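Local coordinates for pesticidal crystal protein Cry4Aa (Bacillus thuringiensis, PDB 2C9K) that kills mosquito larvae as an insecticidal toxin that binds midgut epithelial cells and promotes their colloid-osmotic lysis, at residues N464-Y467 with T471-I474; C510-S513 with S518-I521. One frame throughout, in Å; residues are numbered along the deposited sequence.

Contact 1 (N464-Y467 with T471-I474)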
loop_
_atom_site.group_PDB
_atom_site.type_symbol
_atom_site.label_atom_id
_atom_site.label_comp_id
_atom_site.label_asym_id
_atom_site.label_seq_id
_atom_site.Cartn_x
_atom_site.Cartn_y
_atom_site.Cartn_z
ATOM N N ASN A 464 -6.878 14.159 7.142
ATOM C CA ASN A 464 -7.811 14.036 6.024
ATOM C C ASN A 464 -7.939 15.347 5.264
ATOM O O ASN A 464 -9.034 15.699 4.818
ATOM C CB ASN A 464 -9.210 13.635 6.513
ATOM C CG ASN A 464 -9.327 12.157 6.806
ATOM O OD1 ASN A 464 -8.752 11.333 6.106
ATOM N ND2 ASN A 464 -10.087 11.812 7.837
ATOM N N THR A 465 -6.842 16.070 5.090
ATOM C CA THR A 465 -6.964 17.353 4.418
ATOM C C THR A 465 -7.539 17.290 3.008
ATOM O O THR A 465 -7.330 16.335 2.248
ATOM C CB THR A 465 -5.629 18.122 4.378
ATOM O OG1 THR A 465 -4.806 17.606 3.331
ATOM C CG2 THR A 465 -4.906 17.983 5.710
ATOM N N ILE A 466 -8.293 18.333 2.687
ATOM C CA ILE A 466 -8.917 18.479 1.392
ATOM C C ILE A 466 -8.199 19.654 0.761
ATOM O O ILE A 466 -8.211 20.757 1.306
ATOM C CB ILE A 466 -10.427 18.765 1.557
ATOM C CG1 ILE A 466 -11.091 17.532 2.194
ATOM C CG2 ILE A 466 -11.055 19.110 0.214
ATOM C CD1 ILE A 466 -12.560 17.649 2.489
ATOM N N TYR A 467 -7.540 19.411 -0.364
ATOM C CA TYR A 467 -6.815 20.466 -1.039
ATOM C C TYR A 467 -7.717 21.217 -2.002
ATOM O O TYR A 467 -8.797 20.750 -2.355
ATOM C CB TYR A 467 -5.602 19.888 -1.767
ATOM C CG TYR A 467 -4.648 19.158 -0.843
ATOM C CD1 TYR A 467 -4.727 17.776 -0.673
ATOM C CD2 TYR A 467 -3.689 19.862 -0.109
ATOM C CE1 TYR A 467 -3.877 17.115 0.202
ATOM C CE2 TYR A 467 -2.836 19.216 0.774
ATOM C CZ TYR A 467 -2.930 17.842 0.927
ATOM O OH TYR A 467 -2.082 17.201 1.811
ATOM N N THR A 471 -7.540 17.337 -7.340
ATOM C CA THR A 471 -8.497 16.380 -6.815
ATOM C C THR A 471 -7.930 15.664 -5.609
ATOM O O THR A 471 -6.828 15.112 -5.659
ATOM C CB THR A 471 -8.885 15.336 -7.877
ATOM O OG1 THR A 471 -9.634 15.976 -8.918
ATOM C CG2 THR A 471 -9.724 14.225 -7.260
ATOM N N THR A 472 -8.685 15.683 -4.519
ATOM C CA THR A 472 -8.269 15.018 -3.301
ATOM C C THR A 472 -8.983 13.685 -3.239
ATOM O O THR A 472 -10.197 13.605 -3.417
ATOM C CB THR A 472 -8.624 15.843 -2.064
ATOM O OG1 THR A 472 -7.952 17.102 -2.134
ATOM C CG2 THR A 472 -8.188 15.125 -0.798
ATOM N N GLN A 473 -8.212 12.638 -2.995
ATOM C CA GLN A 473 -8.739 11.287 -2.917
ATOM C C GLN A 473 -8.656 10.842 -1.461
ATOM O O GLN A 473 -7.560 10.694 -0.927
ATOM C CB GLN A 473 -7.883 10.379 -3.801
ATOM C CG GLN A 473 -8.538 9.097 -4.271
ATOM C CD GLN A 473 -7.723 8.416 -5.356
ATOM O OE1 GLN A 473 -6.616 7.940 -5.114
ATOM N NE2 GLN A 473 -8.265 8.385 -6.569
ATOM N N ILE A 474 -9.807 10.654 -0.817
ATOM C CA ILE A 474 -9.843 10.214 0.577
ATOM C C ILE A 474 -10.492 8.843 0.713
ATOM O O ILE A 474 -11.721 8.715 0.618
ATOM C CB ILE A 474 -10.636 11.186 1.478
ATOM C CG1 ILE A 474 -9.965 12.564 1.502
ATOM C CG2 ILE A 474 -10.696 10.630 2.897
ATOM C CD1 ILE A 474 -10.636 13.556 2.431
HETATM O O HOH W 1 -9.449 18.451 -3.736
#
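Thr-472 and Ile-474 share a side-chain conformation that turns each of them toward the loop 464-467. In Thr-472 the hydroxyl sits beside its own backbone N while CG2 is anti to it (chi1 -61°), so OG1 faces Tyr-467 and CG2 faces the carbonyl of Thr-465. Ile-474 likewise carries CG1 beside the backbone N (chi1 -63°), and its extended chain (chi2 -177°) sets CD1 against the loop. The principle illustrated is that side chains of a strand dock onto the backbone of the loop beside it.

The direct hydrogen bond between the segments runs from Tyr-467 N to Thr-472 OG1, 2.9 Å long and moderately bent. The same hydroxyl bonds to a water at 2.6 Å from OG1, and that water lies 2.8 Å from Tyr-467 O, to which it probably donates, a likely second link through solvent. Thr-472 OG1 also lies at the edge of the Tyr-467 ring, near its plane, 3.6 Å from CD1. On the other branch, Thr-472 CG2 packs 3.4 Å from Thr-465 O. Farther along, Ile-474 CD1 meets Asn-464 O at 3.6 Å and Ile-466 CG1 at 4.0 Å, the two isoleucine side chains crossing at about a right angle. Ile-474 CG2 lies near the Asn-464 amide, whose ND2 bonds to Thr-509 O and OD1 to Lys-478 NZ.

The contact is interior packing of the C-terminal domain of the active toxin fragment (domain III), a beta-sandwich. Strand 471-475 pairs with strand 600-609 in one sheet, and Phe-607 of that partner touches both isoleucines. The loop rests against strand 505-511 of the facing sheet, where Ile-466 makes a backbone hydrogen bond with Gln-511 and packs on Cys-510.

Contact 2 (C510-S513 with S518-I521); sequences CQHS and SYFI
The hydroxyl of Tyr-519 is gripped by two partners, His-512 NE2 and the backbone carbonyl of Tyr-467. This joins the two sheets of a beta-sandwich, domain III of the three-domain delta endotoxins: His-512 belongs to the segment at strand 505-511 of one sheet, and Tyr-519 stands on strand 517-527 of the other. The bond between His-512 NE2 and Tyr-519 OH measures 2.5 Å at an angle of 161°, with the hydroxyl in the plane of the imidazole.

The imidazole reaches the phenol because chi1 of His-512 (-164°) sets CG opposite its amide nitrogen. The backbones stay well apart, and the side chains span the distance from opposite directions. The rings meet rim to rim, neither lying over the other's face, with centroids 5.5 Å apart and planes at 81°. At the far corner of the imidazole, ND1 bonds to Ala-580 O. Polar partners on both nitrogens probably hold the ring in one rotation, while Phe-579 meets it and Phe-607 and Pro-609 touch Tyr-519. Beside the bond, His-512 CD2 lies 3.3 Å from Tyr-519 OH, and Tyr-519 CE1 comes within 3.5 Å of His-512 NE2.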
loop_
_atom_site.group_PDB
_atom_site.type_symbol
_atom_site.label_atom_id
_atom_site.label_comp_id
_atom_site.label_asym_id
_atom_site.label_seq_id
_atom_site.Cartn_x
_atom_site.Cartn_y
_atom_site.Cartn_z
ATOM N N CYS A 510 -13.002 15.473 7.903
ATOM C CA CYS A 510 -11.951 16.109 7.106
ATOM C C CYS A 510 -11.626 17.512 7.580
ATOM O O CYS A 510 -12.472 18.201 8.144
ATOM C CB CYS A 510 -12.363 16.179 5.638
ATOM S SG CYS A 510 -12.884 14.608 4.961
ATOM N N GLN A 511 -10.390 17.928 7.342
ATOM C CA GLN A 511 -9.938 19.255 7.718
ATOM C C GLN A 511 -9.603 19.957 6.409
ATOM O O GLN A 511 -8.767 19.480 5.643
ATOM C CB GLN A 511 -8.699 19.154 8.601
ATOM C CG GLN A 511 -8.284 20.470 9.248
ATOM C CD GLN A 511 -7.085 20.319 10.181
ATOM O OE1 GLN A 511 -7.109 19.522 11.124
ATOM N NE2 GLN A 511 -6.034 21.088 9.921
ATOM N N HIS A 512 -10.268 21.076 6.138
ATOM C CA HIS A 512 -10.024 21.794 4.899
ATOM C C HIS A 512 -8.693 22.537 4.943
ATOM O O HIS A 512 -8.127 22.749 6.021
ATOM C CB HIS A 512 -11.154 22.789 4.624
ATOM C CG HIS A 512 -11.191 23.279 3.211
ATOM N ND1 HIS A 512 -11.400 24.602 2.882
ATOM C CD2 HIS A 512 -11.037 22.623 2.037
ATOM C CE1 HIS A 512 -11.371 24.739 1.569
ATOM N NE2 HIS A 512 -11.152 23.553 1.033
ATOM N N SER A 513 -8.194 22.922 3.769
ATOM C CA SER A 513 -6.943 23.669 3.669
ATOM C C SER A 513 -7.155 25.084 4.191
ATOM O O SER A 513 -8.271 25.459 4.560
ATOM C CB SER A 513 -6.483 23.737 2.222
ATOM O OG SER A 513 -6.336 22.436 1.699
ATOM N N SER A 518 -14.932 25.717 -3.518
ATOM C CA SER A 518 -16.196 25.055 -3.790
ATOM C C SER A 518 -15.799 23.733 -4.430
ATOM O O SER A 518 -14.763 23.646 -5.083
ATOM C CB SER A 518 -17.058 25.874 -4.751
ATOM O OG SER A 518 -17.906 26.760 -4.037
ATOM N N TYR A 519 -16.604 22.698 -4.231
ATOM C CA TYR A 519 -16.274 21.402 -4.796
ATOM C C TYR A 519 -17.498 20.647 -5.255
ATOM O O TYR A 519 -18.622 21.138 -5.209
ATOM C CB TYR A 519 -15.586 20.506 -3.753
ATOM C CG TYR A 519 -14.353 21.056 -3.096
ATOM C CD1 TYR A 519 -14.442 22.051 -2.116
ATOM C CD2 TYR A 519 -13.091 20.578 -3.445
ATOM C CE1 TYR A 519 -13.295 22.565 -1.497
ATOM C CE2 TYR A 519 -11.937 21.080 -2.838
ATOM C CZ TYR A 519 -12.045 22.075 -1.867
ATOM O OH TYR A 519 -10.907 22.581 -1.285
ATOM N N PHE A 520 -17.230 19.432 -5.707
ATOM C CA PHE A 520 -18.242 18.469 -6.089
ATOM C C PHE A 520 -17.629 17.266 -5.392
ATOM O O PHE A 520 -16.430 17.025 -5.530
ATOM C CB PHE A 520 -18.297 18.244 -7.611
ATOM C CG PHE A 520 -19.127 19.265 -8.340
ATOM C CD1 PHE A 520 -18.632 19.910 -9.471
ATOM C CD2 PHE A 520 -20.381 19.636 -7.854
ATOM C CE1 PHE A 520 -19.365 20.914 -10.096
ATOM C CE2 PHE A 520 -21.124 20.646 -8.479
ATOM C CZ PHE A 520 -20.610 21.284 -9.598
ATOM N N ILE A 521 -18.391 16.548 -4.585
ATOM C CA ILE A 521 -17.786 15.389 -3.968
ATOM C C ILE A 521 -18.208 14.204 -4.858
ATOM O O ILE A 521 -19.372 14.073 -5.227
ATOM C CB ILE A 521 -18.175 15.262 -2.422
ATOM C CG1 ILE A 521 -18.935 13.975 -2.147
ATOM C CG2 ILE A 521 -18.925 16.497 -1.948
ATOM C CD1 ILE A 521 -18.048 12.788 -2.091
#

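How the contacts relate
Followed from the N terminus, the chain leaves strand 450-457, runs through the loop 464-467 and turns back at once into strand 471-475, so contact 1 closes a short loop. Contact 2 opens only later, where the chain leaves strand 505-511 and passes to the facing sheet as strand 517-527. The two are in series, neither enclosing the other, yet their centres lie 7 Å apart. A probable hydrogen bond joins them, Ser-513 OG lying 2.5 Å from Ile-466 O, and the Tyr-519 hydroxyl adds a second tie. The loop of contact 1 is thus held by both segments of contact 2, between the two sheets of the domain III sandwich.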